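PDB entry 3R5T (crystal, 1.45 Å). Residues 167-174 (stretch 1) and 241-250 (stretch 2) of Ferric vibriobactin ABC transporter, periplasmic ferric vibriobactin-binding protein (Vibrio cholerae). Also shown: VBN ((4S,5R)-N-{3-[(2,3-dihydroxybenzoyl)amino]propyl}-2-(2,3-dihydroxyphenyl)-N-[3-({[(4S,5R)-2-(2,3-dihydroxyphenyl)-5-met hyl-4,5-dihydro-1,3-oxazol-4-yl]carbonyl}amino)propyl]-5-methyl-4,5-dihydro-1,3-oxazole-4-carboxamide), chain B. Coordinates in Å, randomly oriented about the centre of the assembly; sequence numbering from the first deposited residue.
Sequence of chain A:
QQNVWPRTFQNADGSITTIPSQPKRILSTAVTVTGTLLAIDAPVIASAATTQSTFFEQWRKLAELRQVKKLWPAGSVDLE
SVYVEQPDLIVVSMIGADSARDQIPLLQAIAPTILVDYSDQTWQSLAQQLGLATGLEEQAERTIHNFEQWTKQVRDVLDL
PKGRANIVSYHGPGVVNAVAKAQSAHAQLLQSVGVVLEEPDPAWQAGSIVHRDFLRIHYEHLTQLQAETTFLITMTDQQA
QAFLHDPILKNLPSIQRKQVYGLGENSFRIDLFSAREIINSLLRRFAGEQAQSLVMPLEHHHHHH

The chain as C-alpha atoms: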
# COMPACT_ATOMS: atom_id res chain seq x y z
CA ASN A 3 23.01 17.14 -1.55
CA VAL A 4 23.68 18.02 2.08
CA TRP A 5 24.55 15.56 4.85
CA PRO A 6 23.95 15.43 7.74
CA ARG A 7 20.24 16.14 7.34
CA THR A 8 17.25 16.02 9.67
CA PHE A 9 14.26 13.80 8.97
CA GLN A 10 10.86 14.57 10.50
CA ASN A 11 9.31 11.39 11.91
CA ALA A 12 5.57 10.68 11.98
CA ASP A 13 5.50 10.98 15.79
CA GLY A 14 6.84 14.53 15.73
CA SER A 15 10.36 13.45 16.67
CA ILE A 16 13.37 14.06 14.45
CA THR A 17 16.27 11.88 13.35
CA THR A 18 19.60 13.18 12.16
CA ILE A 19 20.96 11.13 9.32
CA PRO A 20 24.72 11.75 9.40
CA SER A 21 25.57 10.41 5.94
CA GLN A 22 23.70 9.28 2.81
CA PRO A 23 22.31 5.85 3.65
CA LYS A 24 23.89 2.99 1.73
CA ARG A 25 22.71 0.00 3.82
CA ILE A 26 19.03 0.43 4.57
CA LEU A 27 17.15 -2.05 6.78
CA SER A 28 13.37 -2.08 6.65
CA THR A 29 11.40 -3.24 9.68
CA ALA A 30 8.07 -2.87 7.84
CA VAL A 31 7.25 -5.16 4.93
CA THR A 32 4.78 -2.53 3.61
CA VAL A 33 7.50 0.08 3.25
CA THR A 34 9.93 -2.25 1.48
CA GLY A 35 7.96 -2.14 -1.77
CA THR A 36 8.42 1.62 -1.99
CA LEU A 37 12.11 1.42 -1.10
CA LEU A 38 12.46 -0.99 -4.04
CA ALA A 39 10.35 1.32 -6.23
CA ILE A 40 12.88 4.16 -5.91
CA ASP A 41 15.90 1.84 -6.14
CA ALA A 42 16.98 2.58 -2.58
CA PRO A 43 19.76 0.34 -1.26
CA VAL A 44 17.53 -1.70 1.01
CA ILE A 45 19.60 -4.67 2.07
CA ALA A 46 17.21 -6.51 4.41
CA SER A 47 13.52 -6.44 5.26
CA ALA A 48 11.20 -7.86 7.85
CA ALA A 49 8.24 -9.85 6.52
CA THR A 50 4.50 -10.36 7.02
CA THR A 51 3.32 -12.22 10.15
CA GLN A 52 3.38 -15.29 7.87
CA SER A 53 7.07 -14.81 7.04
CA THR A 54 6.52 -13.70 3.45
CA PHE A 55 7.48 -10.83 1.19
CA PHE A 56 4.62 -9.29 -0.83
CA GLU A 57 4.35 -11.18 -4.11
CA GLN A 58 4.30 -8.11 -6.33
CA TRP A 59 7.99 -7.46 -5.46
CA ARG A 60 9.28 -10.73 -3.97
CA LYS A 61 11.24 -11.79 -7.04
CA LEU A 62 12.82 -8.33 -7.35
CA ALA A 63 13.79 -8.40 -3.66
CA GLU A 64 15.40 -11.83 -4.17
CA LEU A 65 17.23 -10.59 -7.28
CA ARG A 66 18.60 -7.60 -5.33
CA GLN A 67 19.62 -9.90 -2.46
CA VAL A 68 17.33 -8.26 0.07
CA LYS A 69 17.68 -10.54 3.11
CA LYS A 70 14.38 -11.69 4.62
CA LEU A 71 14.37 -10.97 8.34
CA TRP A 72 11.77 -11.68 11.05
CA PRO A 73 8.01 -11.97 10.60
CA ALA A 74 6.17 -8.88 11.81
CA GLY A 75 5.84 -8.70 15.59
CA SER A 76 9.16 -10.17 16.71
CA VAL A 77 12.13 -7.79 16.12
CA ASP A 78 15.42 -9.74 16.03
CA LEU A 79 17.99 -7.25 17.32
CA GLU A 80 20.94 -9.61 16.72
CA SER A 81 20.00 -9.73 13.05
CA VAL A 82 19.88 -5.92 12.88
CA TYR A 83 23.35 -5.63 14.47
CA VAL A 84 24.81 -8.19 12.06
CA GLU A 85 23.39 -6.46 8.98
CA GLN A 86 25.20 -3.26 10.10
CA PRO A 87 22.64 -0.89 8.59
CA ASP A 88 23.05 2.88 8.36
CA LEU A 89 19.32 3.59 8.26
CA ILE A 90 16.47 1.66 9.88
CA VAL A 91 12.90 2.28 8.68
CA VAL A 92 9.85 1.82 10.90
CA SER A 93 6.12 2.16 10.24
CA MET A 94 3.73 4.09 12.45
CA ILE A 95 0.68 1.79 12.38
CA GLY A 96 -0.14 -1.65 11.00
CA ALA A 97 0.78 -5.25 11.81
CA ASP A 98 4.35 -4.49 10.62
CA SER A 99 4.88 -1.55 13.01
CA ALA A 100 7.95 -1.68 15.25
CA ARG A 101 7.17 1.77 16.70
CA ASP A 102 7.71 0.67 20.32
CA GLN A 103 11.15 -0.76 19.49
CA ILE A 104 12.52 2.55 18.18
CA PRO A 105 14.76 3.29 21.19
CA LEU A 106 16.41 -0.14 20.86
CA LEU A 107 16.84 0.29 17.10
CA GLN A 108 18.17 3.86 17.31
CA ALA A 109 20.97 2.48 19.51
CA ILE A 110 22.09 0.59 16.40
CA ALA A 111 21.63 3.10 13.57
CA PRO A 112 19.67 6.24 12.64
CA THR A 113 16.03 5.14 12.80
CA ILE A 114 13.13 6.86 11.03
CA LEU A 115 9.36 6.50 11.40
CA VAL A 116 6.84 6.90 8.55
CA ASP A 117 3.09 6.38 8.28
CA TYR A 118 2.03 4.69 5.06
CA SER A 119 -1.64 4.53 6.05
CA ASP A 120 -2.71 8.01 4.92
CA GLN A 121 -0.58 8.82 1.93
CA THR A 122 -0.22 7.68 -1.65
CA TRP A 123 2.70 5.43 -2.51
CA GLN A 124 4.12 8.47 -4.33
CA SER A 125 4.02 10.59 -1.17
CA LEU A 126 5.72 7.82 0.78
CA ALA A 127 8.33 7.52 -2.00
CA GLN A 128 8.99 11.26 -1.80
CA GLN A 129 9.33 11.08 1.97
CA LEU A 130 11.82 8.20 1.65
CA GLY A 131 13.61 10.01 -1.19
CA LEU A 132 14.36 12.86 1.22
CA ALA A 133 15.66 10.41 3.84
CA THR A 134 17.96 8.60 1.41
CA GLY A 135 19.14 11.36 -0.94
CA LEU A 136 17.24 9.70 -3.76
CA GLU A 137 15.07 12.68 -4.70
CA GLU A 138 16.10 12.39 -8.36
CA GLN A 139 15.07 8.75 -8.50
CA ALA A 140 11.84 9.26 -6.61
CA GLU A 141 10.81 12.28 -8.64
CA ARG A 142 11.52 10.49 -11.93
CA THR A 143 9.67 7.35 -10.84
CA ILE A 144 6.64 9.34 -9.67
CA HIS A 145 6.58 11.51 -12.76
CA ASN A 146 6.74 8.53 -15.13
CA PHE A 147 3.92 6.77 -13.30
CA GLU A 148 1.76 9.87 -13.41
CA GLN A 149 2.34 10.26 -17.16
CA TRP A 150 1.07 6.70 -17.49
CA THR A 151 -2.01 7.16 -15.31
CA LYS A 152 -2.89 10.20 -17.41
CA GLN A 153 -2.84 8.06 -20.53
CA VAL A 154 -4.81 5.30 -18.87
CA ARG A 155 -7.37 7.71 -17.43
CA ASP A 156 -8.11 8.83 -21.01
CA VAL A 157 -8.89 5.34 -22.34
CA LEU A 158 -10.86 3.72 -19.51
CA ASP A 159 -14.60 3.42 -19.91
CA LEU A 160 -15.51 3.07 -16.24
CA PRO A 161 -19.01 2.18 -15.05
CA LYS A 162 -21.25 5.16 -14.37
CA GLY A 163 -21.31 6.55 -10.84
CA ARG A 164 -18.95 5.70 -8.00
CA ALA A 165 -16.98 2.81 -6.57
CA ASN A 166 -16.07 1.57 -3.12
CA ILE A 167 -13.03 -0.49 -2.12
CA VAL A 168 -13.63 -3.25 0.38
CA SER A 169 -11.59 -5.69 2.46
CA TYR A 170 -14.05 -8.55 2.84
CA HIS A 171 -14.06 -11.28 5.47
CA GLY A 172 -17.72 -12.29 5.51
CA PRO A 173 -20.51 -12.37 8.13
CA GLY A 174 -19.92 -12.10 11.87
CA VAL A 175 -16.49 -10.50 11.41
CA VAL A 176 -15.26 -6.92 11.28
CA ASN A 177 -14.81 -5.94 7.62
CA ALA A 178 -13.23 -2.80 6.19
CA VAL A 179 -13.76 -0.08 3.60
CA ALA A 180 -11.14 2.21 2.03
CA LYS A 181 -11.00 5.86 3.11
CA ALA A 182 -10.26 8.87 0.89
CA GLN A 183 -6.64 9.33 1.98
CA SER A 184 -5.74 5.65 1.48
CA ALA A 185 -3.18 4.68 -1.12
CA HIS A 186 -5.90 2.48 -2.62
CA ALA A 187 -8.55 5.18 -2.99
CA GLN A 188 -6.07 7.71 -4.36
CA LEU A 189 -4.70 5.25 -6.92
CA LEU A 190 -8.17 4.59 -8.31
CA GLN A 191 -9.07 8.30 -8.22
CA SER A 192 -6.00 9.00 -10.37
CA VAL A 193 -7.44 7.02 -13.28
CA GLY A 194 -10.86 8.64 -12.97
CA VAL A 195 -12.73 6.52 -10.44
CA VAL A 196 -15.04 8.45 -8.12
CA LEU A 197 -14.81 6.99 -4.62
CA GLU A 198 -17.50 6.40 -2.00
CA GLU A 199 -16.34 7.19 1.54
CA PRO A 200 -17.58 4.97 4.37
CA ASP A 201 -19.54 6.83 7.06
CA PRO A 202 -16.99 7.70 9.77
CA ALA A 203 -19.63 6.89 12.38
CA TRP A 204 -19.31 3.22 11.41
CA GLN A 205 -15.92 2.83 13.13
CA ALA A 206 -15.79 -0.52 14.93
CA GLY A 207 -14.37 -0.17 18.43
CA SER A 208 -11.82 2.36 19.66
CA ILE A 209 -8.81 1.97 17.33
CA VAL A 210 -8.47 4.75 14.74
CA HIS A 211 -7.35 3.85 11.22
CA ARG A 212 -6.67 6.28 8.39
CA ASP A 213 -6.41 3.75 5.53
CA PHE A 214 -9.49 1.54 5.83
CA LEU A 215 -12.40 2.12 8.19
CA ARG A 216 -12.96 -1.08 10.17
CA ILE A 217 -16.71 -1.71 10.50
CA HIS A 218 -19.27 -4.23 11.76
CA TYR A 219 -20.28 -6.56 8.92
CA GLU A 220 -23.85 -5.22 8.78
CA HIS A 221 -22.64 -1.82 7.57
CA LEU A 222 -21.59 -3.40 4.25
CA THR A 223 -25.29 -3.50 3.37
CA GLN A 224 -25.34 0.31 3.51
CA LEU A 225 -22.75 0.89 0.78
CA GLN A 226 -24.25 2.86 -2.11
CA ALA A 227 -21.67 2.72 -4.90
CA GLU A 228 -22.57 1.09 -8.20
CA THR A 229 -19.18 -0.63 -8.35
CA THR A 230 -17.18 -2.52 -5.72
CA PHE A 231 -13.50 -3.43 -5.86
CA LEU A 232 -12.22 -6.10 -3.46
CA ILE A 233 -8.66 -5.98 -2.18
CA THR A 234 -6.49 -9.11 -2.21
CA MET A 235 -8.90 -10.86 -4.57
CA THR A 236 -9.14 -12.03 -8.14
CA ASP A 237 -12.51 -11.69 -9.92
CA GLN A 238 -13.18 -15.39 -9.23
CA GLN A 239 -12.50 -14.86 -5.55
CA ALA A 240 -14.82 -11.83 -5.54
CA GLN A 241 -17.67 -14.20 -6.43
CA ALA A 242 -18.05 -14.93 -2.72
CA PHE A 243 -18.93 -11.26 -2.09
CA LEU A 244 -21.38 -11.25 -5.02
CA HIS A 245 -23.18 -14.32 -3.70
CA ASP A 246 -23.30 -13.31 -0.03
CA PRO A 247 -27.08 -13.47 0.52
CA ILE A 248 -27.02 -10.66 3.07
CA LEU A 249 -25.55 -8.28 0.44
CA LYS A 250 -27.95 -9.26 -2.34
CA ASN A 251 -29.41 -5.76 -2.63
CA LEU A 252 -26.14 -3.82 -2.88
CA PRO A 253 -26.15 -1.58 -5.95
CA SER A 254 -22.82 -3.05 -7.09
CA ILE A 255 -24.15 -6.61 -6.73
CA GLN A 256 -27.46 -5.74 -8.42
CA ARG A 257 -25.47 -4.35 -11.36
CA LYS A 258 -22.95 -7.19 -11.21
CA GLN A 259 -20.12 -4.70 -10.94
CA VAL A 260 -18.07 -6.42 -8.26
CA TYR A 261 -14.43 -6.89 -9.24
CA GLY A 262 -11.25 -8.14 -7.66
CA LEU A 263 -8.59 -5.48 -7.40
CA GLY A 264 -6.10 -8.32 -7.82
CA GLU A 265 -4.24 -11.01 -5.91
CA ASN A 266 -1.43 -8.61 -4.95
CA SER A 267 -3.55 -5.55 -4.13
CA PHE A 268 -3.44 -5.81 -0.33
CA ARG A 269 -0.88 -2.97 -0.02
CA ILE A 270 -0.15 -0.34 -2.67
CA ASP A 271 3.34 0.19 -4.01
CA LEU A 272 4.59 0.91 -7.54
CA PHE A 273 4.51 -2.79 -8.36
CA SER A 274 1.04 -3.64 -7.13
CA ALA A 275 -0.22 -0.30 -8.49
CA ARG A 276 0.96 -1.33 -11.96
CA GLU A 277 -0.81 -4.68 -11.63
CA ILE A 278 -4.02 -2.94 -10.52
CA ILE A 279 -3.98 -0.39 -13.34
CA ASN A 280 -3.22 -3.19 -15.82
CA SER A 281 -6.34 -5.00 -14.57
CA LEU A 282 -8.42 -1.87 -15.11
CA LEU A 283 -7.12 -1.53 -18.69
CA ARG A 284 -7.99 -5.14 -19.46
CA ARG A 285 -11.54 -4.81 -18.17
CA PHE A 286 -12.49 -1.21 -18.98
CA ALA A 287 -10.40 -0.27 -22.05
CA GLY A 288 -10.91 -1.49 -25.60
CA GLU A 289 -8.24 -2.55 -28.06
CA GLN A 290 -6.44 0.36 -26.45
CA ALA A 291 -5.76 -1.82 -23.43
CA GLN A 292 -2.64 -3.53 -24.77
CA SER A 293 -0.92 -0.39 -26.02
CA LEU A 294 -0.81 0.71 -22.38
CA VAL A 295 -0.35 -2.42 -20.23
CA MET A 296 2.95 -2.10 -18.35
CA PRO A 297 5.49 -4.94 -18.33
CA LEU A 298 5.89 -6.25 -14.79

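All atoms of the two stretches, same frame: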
# COMPACT_ATOMS: atom_id res chain seq x y z
N ILE A 167 -14.11 0.48 -2.20
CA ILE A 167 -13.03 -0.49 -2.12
C ILE A 167 -13.15 -1.18 -0.78
O ILE A 167 -13.13 -0.54 0.27
CB ILE A 167 -11.65 0.18 -2.22
CG1 ILE A 167 -11.55 0.98 -3.53
CG2 ILE A 167 -10.54 -0.87 -2.14
CD1 ILE A 167 -10.31 1.88 -3.59
N VAL A 168 -13.28 -2.50 -0.81
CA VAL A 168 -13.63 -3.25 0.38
C VAL A 168 -12.61 -4.34 0.68
O VAL A 168 -12.13 -5.02 -0.23
CB VAL A 168 -15.01 -3.93 0.19
CG1 VAL A 168 -15.35 -4.85 1.37
CG2 VAL A 168 -16.11 -2.89 -0.03
N SER A 169 -12.29 -4.50 1.96
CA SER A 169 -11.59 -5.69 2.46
C SER A 169 -12.63 -6.58 3.12
O SER A 169 -13.17 -6.27 4.17
CB SER A 169 -10.52 -5.28 3.46
OG SER A 169 -9.80 -6.43 3.92
N TYR A 170 -12.93 -7.70 2.46
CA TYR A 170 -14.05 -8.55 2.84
C TYR A 170 -13.64 -9.81 3.57
O TYR A 170 -12.74 -10.52 3.13
CB TYR A 170 -14.84 -8.93 1.59
CG TYR A 170 -16.03 -9.84 1.81
CD1 TYR A 170 -17.20 -9.36 2.40
CD2 TYR A 170 -16.01 -11.16 1.36
CE1 TYR A 170 -18.31 -10.19 2.56
CE2 TYR A 170 -17.13 -11.99 1.52
CZ TYR A 170 -18.26 -11.51 2.13
OH TYR A 170 -19.36 -12.34 2.29
N HIS A 171 -14.30 -10.07 4.69
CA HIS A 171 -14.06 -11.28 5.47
C HIS A 171 -15.33 -12.02 5.85
O HIS A 171 -15.27 -12.97 6.61
CB HIS A 171 -13.26 -10.97 6.73
CG HIS A 171 -11.91 -10.41 6.44
ND1 HIS A 171 -10.87 -11.18 5.95
CD2 HIS A 171 -11.43 -9.14 6.52
CE1 HIS A 171 -9.82 -10.41 5.75
NE2 HIS A 171 -10.13 -9.17 6.09
N GLY A 172 -16.47 -11.58 5.33
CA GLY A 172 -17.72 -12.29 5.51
C GLY A 172 -18.50 -11.93 6.76
O GLY A 172 -18.10 -11.06 7.53
N PRO A 173 -19.62 -12.64 6.99
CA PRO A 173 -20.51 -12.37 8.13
C PRO A 173 -19.83 -12.58 9.48
O PRO A 173 -18.91 -13.39 9.60
CB PRO A 173 -21.62 -13.42 7.99
CG PRO A 173 -21.37 -14.17 6.74
CD PRO A 173 -20.07 -13.76 6.14
N GLY A 174 -20.31 -11.85 10.49
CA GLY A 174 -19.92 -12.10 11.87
C GLY A 174 -18.49 -11.70 12.18
O GLY A 174 -17.95 -12.06 13.23
N GLN A 241 -16.36 -13.56 -6.30
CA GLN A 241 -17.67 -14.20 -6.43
C GLN A 241 -18.32 -14.45 -5.07
O GLN A 241 -19.54 -14.44 -4.95
CB GLN A 241 -17.57 -15.51 -7.22
CG GLN A 241 -17.18 -15.32 -8.67
CD GLN A 241 -18.02 -14.27 -9.37
OE1 GLN A 241 -19.25 -14.34 -9.38
NE2 GLN A 241 -17.35 -13.29 -9.97
N ALA A 242 -17.51 -14.65 -4.05
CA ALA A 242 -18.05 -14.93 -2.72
C ALA A 242 -18.81 -13.71 -2.18
O ALA A 242 -19.87 -13.85 -1.57
CB ALA A 242 -16.94 -15.34 -1.76
N PHE A 243 -18.26 -12.52 -2.43
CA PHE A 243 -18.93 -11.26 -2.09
C PHE A 243 -20.26 -11.15 -2.84
O PHE A 243 -21.30 -10.90 -2.24
CB PHE A 243 -18.02 -10.08 -2.44
CG PHE A 243 -18.55 -8.75 -2.00
CD1 PHE A 243 -19.29 -7.95 -2.87
CD2 PHE A 243 -18.26 -8.27 -0.73
CE1 PHE A 243 -19.75 -6.72 -2.47
CE2 PHE A 243 -18.72 -7.03 -0.32
CZ PHE A 243 -19.47 -6.24 -1.20
N LEU A 244 -20.20 -11.35 -4.15
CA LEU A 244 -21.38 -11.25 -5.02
C LEU A 244 -22.52 -12.16 -4.58
O LEU A 244 -23.69 -11.82 -4.74
CB LEU A 244 -20.99 -11.61 -6.44
CG LEU A 244 -20.49 -10.53 -7.37
CD1 LEU A 244 -19.44 -11.11 -8.31
CD2 LEU A 244 -21.66 -9.88 -8.14
N HIS A 245 -22.17 -13.33 -4.06
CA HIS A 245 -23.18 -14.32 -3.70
C HIS A 245 -23.52 -14.35 -2.21
O HIS A 245 -24.28 -15.20 -1.77
CB HIS A 245 -22.77 -15.72 -4.18
CG HIS A 245 -22.82 -15.87 -5.67
ND1 HIS A 245 -21.71 -15.74 -6.48
CD2 HIS A 245 -23.87 -16.12 -6.50
CE1 HIS A 245 -22.07 -15.91 -7.74
NE2 HIS A 245 -23.37 -16.14 -7.78
N ASP A 246 -22.97 -13.41 -1.45
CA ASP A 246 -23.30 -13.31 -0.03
C ASP A 246 -24.76 -12.88 0.06
O ASP A 246 -25.09 -11.76 -0.32
CB ASP A 246 -22.39 -12.29 0.64
CG ASP A 246 -22.68 -12.12 2.12
OD1 ASP A 246 -23.79 -12.49 2.57
OD2 ASP A 246 -21.81 -11.60 2.84
N PRO A 247 -25.64 -13.75 0.56
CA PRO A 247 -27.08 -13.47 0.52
C PRO A 247 -27.46 -12.19 1.26
O PRO A 247 -28.41 -11.52 0.87
CB PRO A 247 -27.72 -14.68 1.22
CG PRO A 247 -26.69 -15.73 1.19
CD PRO A 247 -25.36 -15.04 1.23
N ILE A 248 -26.73 -11.88 2.32
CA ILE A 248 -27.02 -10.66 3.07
C ILE A 248 -26.83 -9.40 2.21
O ILE A 248 -27.56 -8.42 2.37
CB ILE A 248 -26.17 -10.59 4.36
CG1 ILE A 248 -26.44 -11.80 5.26
CG2 ILE A 248 -26.39 -9.26 5.09
CD1 ILE A 248 -27.84 -11.86 5.80
N LEU A 249 -25.89 -9.45 1.27
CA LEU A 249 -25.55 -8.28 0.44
C LEU A 249 -26.29 -8.22 -0.89
O LEU A 249 -25.97 -7.40 -1.76
CB LEU A 249 -24.03 -8.26 0.19
CG LEU A 249 -23.14 -8.41 1.42
CD1 LEU A 249 -21.66 -8.42 1.03
CD2 LEU A 249 -23.44 -7.31 2.43
N LYS A 250 -27.31 -9.06 -1.05
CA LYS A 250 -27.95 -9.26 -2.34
C LYS A 250 -28.48 -7.97 -2.97
O LYS A 250 -28.58 -7.86 -4.19
CB LYS A 250 -29.06 -10.31 -2.24
CG LYS A 250 -30.21 -9.96 -1.28
CD LYS A 250 -31.40 -10.93 -1.40
CE LYS A 250 -31.16 -12.26 -0.71
NZ LYS A 250 -31.19 -12.18 0.79
C VBN B . -5.47 -8.12 10.27
N VBN B . -3.53 -6.50 10.43
O VBN B . -6.23 -7.35 10.74
CA VBN B . -3.96 -7.88 10.32
CB VBN B . -3.25 -8.53 11.57
CAB VBN B . -0.84 -10.56 3.43
OAC VBN B . -9.19 -6.51 6.51
OAD VBN B . -2.02 -11.21 7.80
OAF VBN B . -3.92 -3.69 7.31
OAG VBN B . -3.49 -1.34 11.34
OAH VBN B . -1.43 -4.46 8.87
OAI VBN B . -5.36 -5.79 8.10
OAJ VBN B . -3.79 -3.84 10.31
OAK VBN B . -2.40 -6.73 7.72
CAL VBN B . -7.04 -3.12 5.31
CAM VBN B . -2.51 -3.51 14.21
CAN VBN B . 1.59 -5.74 7.12
CAO VBN B . -5.72 -2.91 5.84
CAP VBN B . -2.77 -2.34 13.44
CAQ VBN B . 0.75 -4.87 7.89
CAR VBN B . -7.83 -4.25 5.74
CAS VBN B . -2.70 -4.79 13.66
CAT VBN B . 1.07 -6.95 6.59
CAU VBN B . -8.30 -9.41 8.90
CAV VBN B . -5.61 -11.59 8.51
CAW VBN B . -8.77 -7.95 8.90
CAX VBN B . -4.60 -12.48 7.74
CAY VBN B . -7.33 -9.78 10.02
CAZ VBN B . -4.97 -10.41 9.27
NBB VBN B . -7.85 -6.96 8.33
NBC VBN B . -3.99 -11.73 6.64
NBD VBN B . -2.19 -8.75 6.08
OBF VBN B . -0.00 -9.35 5.48
CBG VBN B . -8.19 -6.27 7.11
CBH VBN B . -2.68 -11.10 6.81
CBJ VBN B . -3.51 -6.24 11.85
CBK VBN B . -5.19 -3.84 6.79
CBL VBN B . -3.23 -2.46 12.11
CBM VBN B . -0.57 -5.23 8.11
CBN VBN B . -5.94 -4.90 7.20
CBO VBN B . -3.41 -3.68 11.61
CBP VBN B . -1.06 -6.40 7.59
CBQ VBN B . -7.31 -5.12 6.65
CBR VBN B . -3.11 -4.89 12.39
CBS VBN B . -0.22 -7.29 6.79
CBU VBN B . -0.86 -10.45 4.94
CBW VBN B . -0.79 -8.61 6.35
CBX VBN B . -2.26 -10.16 5.68
NBY VBN B . -5.92 -9.43 9.79
OG1 VBN B . -3.20 -7.41 12.56
CG2 VBN B . -2.00 -9.35 11.34

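The apolar centre of this contact is a pair of aromatic rings, Y170 from the first stretch and F243 from the second. The two rings meet edge to face. The edge of F243 points at one face of Y170, with the ring centroids 5.1 Å apart and the planes at 82°. The closest approach is from Y170 CD1 to F243 CD2, at 3.5 Å. This arrangement places the weakly positive ring hydrogens of F243 against the electron-rich face of Y170. Both side chains have chi1 in the t well. The CA-to-CB bond of Y170 points toward the second stretch, while that of F243 runs sideways to the first. F243 is buried, as suits a side chain with no polar group.

Two aliphatic side chains add to this centre. V168 lies in the strand that ends at S169, and its CA-to-CB bond points toward the second stretch. Its CG1 is 4.4 Å from F243 CE2, a loose apolar contact. L249 comes from the far part of the second stretch. Its CD1 is 4.1 Å from Y170 CE1. Both V168 and L249 are buried, and their branched hydrocarbon side chains suit apolar surroundings. S169, between V168 and Y170 in sequence, is out of reach of the second stretch. Instead its OG donates a hydrogen bond to VBN OAC at 2.7 Å. H171 NE2 also donates to VBN OAC, at 2.9 Å, so the first stretch also serves the ligand that the protein is named for binding.

Outward from the rings, the tyrosine hydroxyl reaches the polar edge. Y170 OH donates a hydrogen bond to D246 OD2 at 2.6 Å. This is the only hydrogen bond between the stretches. The carboxylate oxygen lies at the edge of the Y170 ring, near its plane. Tyrosine suits this place because one side chain offers a ring face to F243 and a hydroxyl to D246. It also has the largest covered area in the contact, 96 Å² of its surface.

D246 is buried and well fixed. Its CA-to-CB bond points toward the first stretch, with chi1 at 180°. The other carboxylate oxygen serves its own stretch: D246 OD1 accepts a hydrogen bond from I248 N at 3.0 Å, at the short 3-10 segment. D246 OD2 has a further hydrogen bond elsewhere in the structure. The backbone holds the acid in place as well. D246 N bonds to F243 O at 3.1 Å, and L249 N bonds to D246 O at 2.9 Å. These bonds link D246 to the two residues that supply apolar contacts to Y170.

Little else lies at the margin of the contact. P173 CD lies 4.3 Å from D246 OD2, and P173 itself is exposed. A242 is exposed too; its CA-to-CB bond points toward the first stretch, and A242 CB comes to 4.7 Å from Y170 CE2. In all, the two stretches bury 260 Å², both sides summed. The contact is small and centred on Y170.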